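Local coordinates for protein gene activator AphA (Vibrio cholerae, PDB 1YG2) that activates virulence gene expression and, as a dimeric winged helix transcription factor, probably does so by binding promoter DNA, at residues Asp94-Lys99 against Gln162-Trp167; Thr13-Gly18 against Val68-Gln73; Lys124-Tyr129 against Arg156-Arg161. One frame throughout, in Å; residues are numbered along the deposited sequence.

Interaction 2 comes first along the chain and lies in the PadR-like, winged helix part. It ties the loop between helices 3-13 and 18-25 to strand 69-71. Interactions 1 and 3 lie in the C-terminal virulence activator part, on the opposite side of the chain's centre. Both use helix 145-177. Their centres are about 15 Å apart, and they touch where V126 meets Q162 and I165. Interaction 3 is nested in the loop that interaction 1 closes. Centre to centre, interaction 2 is about 40 Å from interaction 1 and about 31 Å from interaction 3. One contact thus belongs to the probable DNA-binding part, and two to the C-terminal part, where both touch the second subunit.

Interaction 1: Asp94-Lys99 against Gln162-Trp167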
loop_
_atom_site.group_PDB
_atom_site.type_symbol
_atom_site.label_atom_id
_atom_site.label_comp_id
_atom_site.label_asym_id
_atom_site.label_seq_id
_atom_site.Cartn_x
_atom_site.Cartn_y
_atom_site.Cartn_z
ATOM N N ASP A 94 -6.951 0.364 4.740
ATOM C CA ASP A 94 -7.444 0.578 3.391
ATOM C C ASP A 94 -8.641 1.507 3.256
ATOM O O ASP A 94 -9.760 1.187 3.669
ATOM C CB ASP A 94 -7.766 -0.760 2.735
ATOM C CG ASP A 94 -8.110 -0.608 1.276
ATOM O OD1 ASP A 94 -9.292 -0.724 0.915
ATOM O OD2 ASP A 94 -7.186 -0.358 0.482
ATOM N N GLU A 95 -8.395 2.652 2.630
ATOM C CA GLU A 95 -9.426 3.657 2.428
ATOM C C GLU A 95 -10.570 3.163 1.549
ATOM O O GLU A 95 -11.728 3.500 1.781
ATOM C CB GLU A 95 -8.814 4.915 1.811
ATOM C CG GLU A 95 -9.707 6.134 1.928
ATOM C CD GLU A 95 -9.766 6.683 3.344
ATOM O OE1 GLU A 95 -9.334 5.982 4.285
ATOM O OE2 GLU A 95 -10.254 7.820 3.514
ATOM N N PHE A 96 -10.256 2.372 0.534
ATOM C CA PHE A 96 -11.303 1.865 -0.346
ATOM C C PHE A 96 -12.228 0.927 0.400
ATOM O O PHE A 96 -13.444 0.945 0.204
ATOM C CB PHE A 96 -10.688 1.132 -1.536
ATOM C CG PHE A 96 -9.922 2.029 -2.451
ATOM C CD1 PHE A 96 -8.532 1.975 -2.500
ATOM C CD2 PHE A 96 -10.594 2.943 -3.252
ATOM C CE1 PHE A 96 -7.819 2.825 -3.332
ATOM C CE2 PHE A 96 -9.895 3.802 -4.089
ATOM C CZ PHE A 96 -8.503 3.742 -4.131
ATOM N N SER A 97 -11.645 0.100 1.261
ATOM C CA SER A 97 -12.428 -0.844 2.046
ATOM C C SER A 97 -13.263 -0.061 3.046
ATOM O O SER A 97 -14.439 -0.359 3.251
ATOM C CB SER A 97 -11.514 -1.817 2.787
ATOM O OG SER A 97 -10.825 -2.650 1.868
ATOM N N ALA A 98 -12.646 0.943 3.659
ATOM C CA ALA A 98 -13.337 1.780 4.625
ATOM C C ALA A 98 -14.565 2.444 3.984
ATOM O O ALA A 98 -15.625 2.490 4.583
ATOM C CB ALA A 98 -12.383 2.837 5.165
ATOM N N LYS A 99 -14.418 2.948 2.763
ATOM C CA LYS A 99 -15.539 3.580 2.074
ATOM C C LYS A 99 -16.585 2.520 1.721
ATOM O O LYS A 99 -17.785 2.758 1.831
ATOM C CB LYS A 99 -15.066 4.264 0.786
ATOM C CG LYS A 99 -14.150 5.471 0.974
ATOM C CD LYS A 99 -14.889 6.691 1.468
ATOM C CE LYS A 99 -13.963 7.922 1.554
ATOM N NZ LYS A 99 -13.613 8.500 0.222
ATOM N N GLN A 162 -2.771 -5.324 -10.752
ATOM C CA GLN A 162 -3.672 -6.286 -11.381
ATOM C C GLN A 162 -4.558 -6.925 -10.326
ATOM O O GLN A 162 -5.747 -7.158 -10.550
ATOM C CB GLN A 162 -2.880 -7.372 -12.106
ATOM C CG GLN A 162 -2.428 -6.984 -13.509
ATOM C CD GLN A 162 -1.592 -8.068 -14.183
ATOM O OE1 GLN A 162 -1.558 -8.168 -15.410
ATOM N NE2 GLN A 162 -0.899 -8.871 -13.383
ATOM N N ALA A 163 -3.975 -7.209 -9.168
ATOM C CA ALA A 163 -4.738 -7.812 -8.092
ATOM C C ALA A 163 -5.800 -6.822 -7.620
ATOM O O ALA A 163 -6.928 -7.199 -7.340
ATOM C CB ALA A 163 -3.813 -8.197 -6.938
ATOM N N TRP A 164 -5.437 -5.547 -7.545
ATOM C CA TRP A 164 -6.390 -4.542 -7.094
ATOM C C TRP A 164 -7.554 -4.376 -8.082
ATOM O O TRP A 164 -8.705 -4.170 -7.678
ATOM C CB TRP A 164 -5.689 -3.203 -6.884
ATOM C CG TRP A 164 -6.589 -2.190 -6.279
ATOM C CD1 TRP A 164 -6.805 -1.965 -4.945
ATOM C CD2 TRP A 164 -7.444 -1.283 -6.984
ATOM N NE1 TRP A 164 -7.743 -0.972 -4.780
ATOM C CE2 TRP A 164 -8.151 -0.536 -6.012
ATOM C CE3 TRP A 164 -7.681 -1.030 -8.342
ATOM C CZ2 TRP A 164 -9.081 0.449 -6.357
ATOM C CZ3 TRP A 164 -8.609 -0.046 -8.685
ATOM C CH2 TRP A 164 -9.296 0.682 -7.693
ATOM N N ILE A 165 -7.249 -4.472 -9.375
ATOM C CA ILE A 165 -8.268 -4.370 -10.421
ATOM C C ILE A 165 -9.221 -5.555 -10.296
ATOM O O ILE A 165 -10.435 -5.412 -10.410
ATOM C CB ILE A 165 -7.632 -4.406 -11.820
ATOM C CG1 ILE A 165 -6.792 -3.145 -12.034
ATOM C CG2 ILE A 165 -8.727 -4.580 -12.880
ATOM C CD1 ILE A 165 -6.019 -3.133 -13.337
ATOM N N GLN A 166 -8.661 -6.735 -10.065
ATOM C CA GLN A 166 -9.493 -7.923 -9.896
ATOM C C GLN A 166 -10.459 -7.690 -8.725
ATOM O O GLN A 166 -11.644 -8.015 -8.803
ATOM C CB GLN A 166 -8.605 -9.134 -9.612
ATOM C CG GLN A 166 -9.325 -10.460 -9.616
ATOM C CD GLN A 166 -8.393 -11.634 -9.324
ATOM O OE1 GLN A 166 -7.354 -11.792 -9.960
ATOM N NE2 GLN A 166 -8.770 -12.462 -8.360
ATOM N N TRP A 167 -9.948 -7.118 -7.638
ATOM C CA TRP A 167 -10.771 -6.846 -6.463
ATOM C C TRP A 167 -11.843 -5.794 -6.752
ATOM O O TRP A 167 -13.013 -5.968 -6.416
ATOM C CB TRP A 167 -9.904 -6.348 -5.305
ATOM C CG TRP A 167 -10.717 -6.016 -4.107
ATOM C CD1 TRP A 167 -11.410 -6.893 -3.324
ATOM C CD2 TRP A 167 -10.987 -4.713 -3.587
ATOM N NE1 TRP A 167 -12.103 -6.214 -2.352
ATOM C CE2 TRP A 167 -11.864 -4.871 -2.492
ATOM C CE3 TRP A 167 -10.584 -3.417 -3.948
ATOM C CZ2 TRP A 167 -12.340 -3.792 -1.743
ATOM C CZ3 TRP A 167 -11.055 -2.339 -3.206
ATOM C CH2 TRP A 167 -11.931 -2.536 -2.115
#
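This is an aromatic contact between helices in the C-terminal part of AphA: F96 near the start of helix 95-101 meets W164 and W167 of helix 145-177. The two short axes run nearly parallel, at 6°, but stay 13.3 Å apart, so the large rings bridge the distance. With CG anti to the backbone N, each tryptophan carries its indole toward helix 95-101. F96 and W164 form an edge-to-face pair. CZ2 of W164 sits over the centre of the F96 ring, with the planes at 60°. W167 meets a different part of F96: its CZ3 lies 3.9 Å from F96 CB, which comes at the indole edge. S97 OG lies 4.1 Å from W167 CZ2.

D94 caps the start of the short helix. Its OD1 accepts from S97 N and S97 OG, the two donors coming from opposite faces of the carboxylate. The contact sits at the dimer interface: in the second subunit, L152 O accepts from W167 NE1, H89 meets W164 edge-to-face, and T87 packs on F96. Within the chain, helix 108-136 also borders the contact, with L118 against F96 and S122 against W164.

Interaction 2: Thr13-Gly18 against Val68-Gln73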
loop_
_atom_site.group_PDB
_atom_site.type_symbol
_atom_site.label_atom_id
_atom_site.label_comp_id
_atom_site.label_asym_id
_atom_site.label_seq_id
_atom_site.Cartn_x
_atom_site.Cartn_y
_atom_site.Cartn_z
ATOM N N THR A 13 26.613 3.040 -7.448
ATOM C CA THR A 13 27.174 2.338 -8.594
ATOM C C THR A 13 28.145 3.256 -9.337
ATOM O O THR A 13 29.209 2.817 -9.763
ATOM C CB THR A 13 26.072 1.858 -9.553
ATOM O OG1 THR A 13 25.365 2.984 -10.077
ATOM C CG2 THR A 13 25.090 0.974 -8.824
ATOM N N ARG A 14 27.791 4.532 -9.469
ATOM C CA ARG A 14 28.651 5.498 -10.152
ATOM C C ARG A 14 28.254 6.939 -9.856
ATOM O O ARG A 14 27.114 7.213 -9.479
ATOM C CB ARG A 14 28.596 5.274 -11.667
ATOM C CG ARG A 14 27.184 5.276 -12.248
ATOM C CD ARG A 14 27.203 5.185 -13.775
ATOM N NE ARG A 14 25.875 4.952 -14.345
ATOM C CZ ARG A 14 25.596 4.995 -15.647
ATOM N NH1 ARG A 14 26.552 5.266 -16.531
ATOM N NH2 ARG A 14 24.357 4.764 -16.071
ATOM N N ASP A 15 29.195 7.861 -10.033
ATOM C CA ASP A 15 28.908 9.272 -9.807
ATOM C C ASP A 15 27.938 9.686 -10.901
ATOM O O ASP A 15 27.872 9.042 -11.939
ATOM C CB ASP A 15 30.186 10.109 -9.903
ATOM C CG ASP A 15 31.275 9.623 -8.965
ATOM O OD1 ASP A 15 30.968 9.335 -7.791
ATOM O OD2 ASP A 15 32.444 9.534 -9.391
ATOM N N ALA A 16 27.176 10.748 -10.674
ATOM C CA ALA A 16 26.227 11.194 -11.679
ATOM C C ALA A 16 25.848 12.645 -11.473
ATOM O O ALA A 16 25.879 13.146 -10.350
ATOM C CB ALA A 16 24.986 10.330 -11.634
ATOM N N THR A 17 25.491 13.313 -12.564
ATOM C CA THR A 17 25.087 14.709 -12.516
ATOM C C THR A 17 23.667 14.797 -11.969
ATOM O O THR A 17 22.967 13.788 -11.869
ATOM C CB THR A 17 25.099 15.347 -13.918
ATOM O OG1 THR A 17 24.114 14.708 -14.739
ATOM C CG2 THR A 17 26.462 15.178 -14.566
ATOM N N GLY A 18 23.246 16.006 -11.618
ATOM C CA GLY A 18 21.906 16.195 -11.095
ATOM C C GLY A 18 20.860 15.813 -12.129
ATOM O O GLY A 18 19.704 15.532 -11.796
ATOM N N VAL A 68 29.001 16.985 -11.152
ATOM C CA VAL A 68 28.924 15.561 -10.842
ATOM C C VAL A 68 28.836 15.245 -9.347
ATOM O O VAL A 68 29.727 15.593 -8.574
ATOM C CB VAL A 68 30.137 14.799 -11.407
ATOM C CG1 VAL A 68 30.178 13.396 -10.826
ATOM C CG2 VAL A 68 30.048 14.729 -12.923
ATOM N N TYR A 69 27.761 14.576 -8.946
ATOM C CA TYR A 69 27.591 14.203 -7.550
ATOM C C TYR A 69 28.258 12.862 -7.294
ATOM O O TYR A 69 28.319 12.010 -8.177
ATOM C CB TYR A 69 26.110 14.114 -7.184
ATOM C CG TYR A 69 25.418 15.451 -7.121
ATOM C CD1 TYR A 69 24.735 15.958 -8.224
ATOM C CD2 TYR A 69 25.469 16.223 -5.963
ATOM C CE1 TYR A 69 24.118 17.200 -8.173
ATOM C CE2 TYR A 69 24.858 17.467 -5.901
ATOM C CZ TYR A 69 24.182 17.950 -7.009
ATOM O OH TYR A 69 23.568 19.185 -6.953
ATOM N N SER A 70 28.759 12.681 -6.081
ATOM C CA SER A 70 29.425 11.443 -5.712
ATOM C C SER A 70 29.036 11.065 -4.286
ATOM O O SER A 70 28.859 11.940 -3.439
ATOM C CB SER A 70 30.939 11.635 -5.805
ATOM O OG SER A 70 31.617 10.437 -5.490
ATOM N N ILE A 71 28.899 9.770 -4.016
ATOM C CA ILE A 71 28.536 9.328 -2.668
ATOM C C ILE A 71 29.774 9.351 -1.766
ATOM O O ILE A 71 30.877 9.048 -2.223
ATOM C CB ILE A 71 27.959 7.898 -2.684
ATOM C CG1 ILE A 71 27.278 7.598 -1.345
ATOM C CG2 ILE A 71 29.068 6.880 -2.957
ATOM C CD1 ILE A 71 26.592 6.240 -1.294
ATOM N N THR A 72 29.604 9.726 -0.499
ATOM C CA THR A 72 30.736 9.765 0.433
ATOM C C THR A 72 30.700 8.540 1.329
ATOM O O THR A 72 29.738 7.778 1.300
ATOM C CB THR A 72 30.692 10.995 1.345
ATOM O OG1 THR A 72 29.525 10.927 2.181
ATOM C CG2 THR A 72 30.667 12.276 0.521
ATOM N N GLN A 73 31.746 8.349 2.123
ATOM C CA GLN A 73 31.794 7.206 3.024
ATOM C C GLN A 73 30.602 7.254 3.973
ATOM O O GLN A 73 30.033 6.216 4.325
ATOM C CB GLN A 73 33.092 7.205 3.833
ATOM C CG GLN A 73 33.164 6.067 4.845
ATOM C CD GLN A 73 32.962 4.708 4.181
ATOM O OE1 GLN A 73 33.273 4.540 3.004
ATOM N NE2 GLN A 73 32.457 3.735 4.931
HETATM O O HOH W 1 28.963 8.325 -6.480
#
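D15 and S70 meet through their polar side chains. With OG anti to its backbone N (chi1 -178°), S70 donates from OG to D15 OD1 at 2.6 Å, coming from above the carboxylate plane, 43° out of it. A water gives D15 OD1 a second donor. The same water accepts from I71 N at 2.9 Å, so it joins the carboxylate to the strand backbone.

V68 makes the apolar part of the contact. V68 CG1 lies 3.4 Å from D15 CB, while V68 CG2 faces T17 CG2 at 4.0 Å. V68 thus touches a different neighbour with each methyl. The T17 and V68 side chains cross obliquely.

Between these side chains the backbones form a single antiparallel bridge, a hydrogen-bonded pair of A16 and Y69. A16 N donates to Y69 O at 3.0 Å. Y69 N returns a bond to A16 O at 2.7 Å. Strand 69-71 also pairs with strand 53-55, forming the two-stranded wing of the winged helix fold. The bridge attaches the loop after helix 3-13 to this wing, on the other side of strand 69-71 from strand 53-55.

The Y69 ring turns its edge to the loop. A16 O and G18 N lie near the ring plane, and G18 N is 3.7 Å from Y69 CD1. G18 has no side chain, and only its backbone, at the start of helix 18-25, meets the ring. T17 is the N-cap residue of that helix, and T17 N bonds D20 OD2. Beyond the bridge, I71 packs on L8, L11 and S12 of helix 3-13. T72 OG1 caps helix 73-84 through G75 N.

Interaction 3: Lys124-Tyr129 against Arg156-Arg161; sequences KLVAHY and RNLLVR
The ring of Y129 has N157 over one face, and the guanidinium of R161 has L125 over one of its faces. At the tyrosine, N157 ND2 lies above the ring, and N157 CB is 3.4 Å from Y129 CE1. The ring and amide planes are 27° apart, so the amide lies rather flat against the ring. ND2 does not depend on the ring for a polar partner: it donates to Y31 O of the same chain.

At the arginine, CD2 of L125 sits 3.7 Å above the R161 guanidinium plane, offset toward its rim. NE, CZ and NH2 all lie near this methyl. The L125 and R161 side chains cross at about a right angle. The R161 chain bends at chi2 (68°), which sets the course of CD after CG leaves anti to the backbone N.

V126 uses both methyls. V126 CG1 meets L158 CD1 at 3.6 Å, and V126 CG2 meets R161 CG at 3.8 Å. The aliphatic part of R161 packs like an apolar side chain, while its charged end lies beside L125. The V126 and L158 side chains cross at about a right angle. L158 CD1 also reaches Y129 CB at 4.0 Å. No hydrogen bond joins the two segments. The second subunit borders the pair, with its V92 on N157 and its H89 on R161.

The short axes approach to 9.5 Å and run roughly antiparallel, at 145°. CA atoms come nearest at V126 and L158. Helices 108-136 and 145-177 follow each other along the chain and pack as a helical hairpin. L158 extends the contact to Q130 and E133 of helix 108-136, and V126 to Q162 and I165 of helix 145-177.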
loop_
_atom_site.group_PDB
_atom_site.type_symbol
_atom_site.label_atom_id
_atom_site.label_comp_id
_atom_site.label_asym_id
_atom_site.label_seq_id
_atom_site.Cartn_x
_atom_site.Cartn_y
_atom_site.Cartn_z
ATOM N N LYS A 124 -5.174 1.332 -17.457
ATOM C CA LYS A 124 -4.271 2.051 -18.344
ATOM C C LYS A 124 -2.841 1.897 -17.844
ATOM O O LYS A 124 -1.922 1.698 -18.624
ATOM C CB LYS A 124 -4.611 3.546 -18.392
ATOM C CG LYS A 124 -5.960 3.879 -18.998
ATOM C CD LYS A 124 -6.147 5.389 -19.139
ATOM C CE LYS A 124 -6.064 6.101 -17.788
ATOM N NZ LYS A 124 -6.271 7.576 -17.909
ATOM N N LEU A 125 -2.659 2.010 -16.535
ATOM C CA LEU A 125 -1.336 1.890 -15.943
ATOM C C LEU A 125 -0.765 0.482 -16.135
ATOM O O LEU A 125 0.426 0.321 -16.383
ATOM C CB LEU A 125 -1.404 2.230 -14.453
ATOM C CG LEU A 125 -0.075 2.475 -13.741
ATOM C CD1 LEU A 125 0.681 3.606 -14.437
ATOM C CD2 LEU A 125 -0.341 2.823 -12.279
ATOM N N VAL A 126 -1.612 -0.537 -16.028
ATOM C CA VAL A 126 -1.149 -1.910 -16.200
ATOM C C VAL A 126 -0.711 -2.125 -17.641
ATOM O O VAL A 126 0.317 -2.749 -17.903
ATOM C CB VAL A 126 -2.260 -2.927 -15.833
ATOM C CG1 VAL A 126 -1.896 -4.318 -16.329
ATOM C CG2 VAL A 126 -2.445 -2.952 -14.322
ATOM N N ALA A 127 -1.493 -1.589 -18.573
ATOM C CA ALA A 127 -1.189 -1.704 -19.994
ATOM C C ALA A 127 0.164 -1.078 -20.276
ATOM O O ALA A 127 0.985 -1.638 -21.005
ATOM C CB ALA A 127 -2.272 -1.007 -20.816
ATOM N N HIS A 128 0.385 0.092 -19.689
ATOM C CA HIS A 128 1.630 0.837 -19.835
ATOM C C HIS A 128 2.822 -0.016 -19.403
ATOM O O HIS A 128 3.810 -0.161 -20.130
ATOM C CB HIS A 128 1.556 2.104 -18.978
ATOM C CG HIS A 128 2.861 2.825 -18.835
ATOM N ND1 HIS A 128 3.501 3.427 -19.897
ATOM C CD2 HIS A 128 3.636 3.058 -17.749
ATOM C CE1 HIS A 128 4.614 4.000 -19.471
ATOM N NE2 HIS A 128 4.719 3.791 -18.170
ATOM N N TYR A 129 2.716 -0.582 -18.208
ATOM C CA TYR A 129 3.779 -1.407 -17.660
ATOM C C TYR A 129 4.012 -2.663 -18.490
ATOM O O TYR A 129 5.145 -3.081 -18.677
ATOM C CB TYR A 129 3.448 -1.741 -16.202
ATOM C CG TYR A 129 3.630 -0.549 -15.281
ATOM C CD1 TYR A 129 2.877 -0.411 -14.110
ATOM C CD2 TYR A 129 4.573 0.436 -15.576
ATOM C CE1 TYR A 129 3.061 0.688 -13.258
ATOM C CE2 TYR A 129 4.769 1.529 -14.736
ATOM C CZ TYR A 129 4.011 1.651 -13.582
ATOM O OH TYR A 129 4.220 2.741 -12.764
ATOM N N ARG A 156 6.375 -5.561 -9.809
ATOM C CA ARG A 156 5.602 -5.394 -8.577
ATOM C C ARG A 156 4.332 -4.576 -8.797
ATOM O O ARG A 156 3.258 -4.958 -8.334
ATOM C CB ARG A 156 6.447 -4.732 -7.485
ATOM C CG ARG A 156 5.860 -4.929 -6.096
ATOM C CD ARG A 156 6.167 -3.774 -5.162
ATOM N NE ARG A 156 4.928 -3.143 -4.725
ATOM C CZ ARG A 156 4.454 -2.001 -5.210
ATOM N NH1 ARG A 156 5.126 -1.348 -6.148
ATOM N NH2 ARG A 156 3.289 -1.530 -4.784
ATOM N N ASN A 157 4.450 -3.448 -9.494
ATOM C CA ASN A 157 3.287 -2.595 -9.753
ATOM C C ASN A 157 2.273 -3.412 -10.498
ATOM O O ASN A 157 1.083 -3.387 -10.208
ATOM C CB ASN A 157 3.632 -1.418 -10.663
ATOM C CG ASN A 157 4.725 -0.561 -10.119
ATOM O OD1 ASN A 157 4.538 0.150 -9.129
ATOM N ND2 ASN A 157 5.888 -0.614 -10.761
ATOM N N LEU A 158 2.776 -4.130 -11.484
ATOM C CA LEU A 158 1.942 -4.945 -12.337
ATOM C C LEU A 158 1.085 -5.941 -11.570
ATOM O O LEU A 158 -0.149 -5.885 -11.621
ATOM C CB LEU A 158 2.823 -5.680 -13.344
ATOM C CG LEU A 158 2.100 -6.254 -14.557
ATOM C CD1 LEU A 158 1.451 -5.118 -15.333
ATOM C CD2 LEU A 158 3.097 -7.005 -15.437
ATOM N N LEU A 159 1.737 -6.842 -10.848
ATOM C CA LEU A 159 1.039 -7.874 -10.093
ATOM C C LEU A 159 0.071 -7.318 -9.064
ATOM O O LEU A 159 -1.075 -7.767 -8.970
ATOM C CB LEU A 159 2.062 -8.795 -9.425
ATOM C CG LEU A 159 2.911 -9.580 -10.434
ATOM C CD1 LEU A 159 4.020 -10.356 -9.732
ATOM C CD2 LEU A 159 1.999 -10.532 -11.201
ATOM N N VAL A 160 0.523 -6.336 -8.296
ATOM C CA VAL A 160 -0.324 -5.741 -7.278
ATOM C C VAL A 160 -1.492 -4.996 -7.905
ATOM O O VAL A 160 -2.653 -5.238 -7.563
ATOM C CB VAL A 160 0.478 -4.773 -6.391
ATOM C CG1 VAL A 160 -0.454 -4.048 -5.442
ATOM C CG2 VAL A 160 1.517 -5.544 -5.603
ATOM N N ARG A 161 -1.178 -4.099 -8.831
ATOM C CA ARG A 161 -2.199 -3.316 -9.511
ATOM C C ARG A 161 -3.237 -4.235 -10.148
ATOM O O ARG A 161 -4.434 -3.964 -10.092
ATOM C CB ARG A 161 -1.555 -2.446 -10.586
ATOM C CG ARG A 161 -2.370 -1.237 -10.944
ATOM C CD ARG A 161 -2.405 -0.282 -9.774
ATOM N NE ARG A 161 -3.013 0.988 -10.146
ATOM C CZ ARG A 161 -2.904 2.098 -9.431
ATOM N NH1 ARG A 161 -2.207 2.093 -8.302
ATOM N NH2 ARG A 161 -3.487 3.214 -9.846
#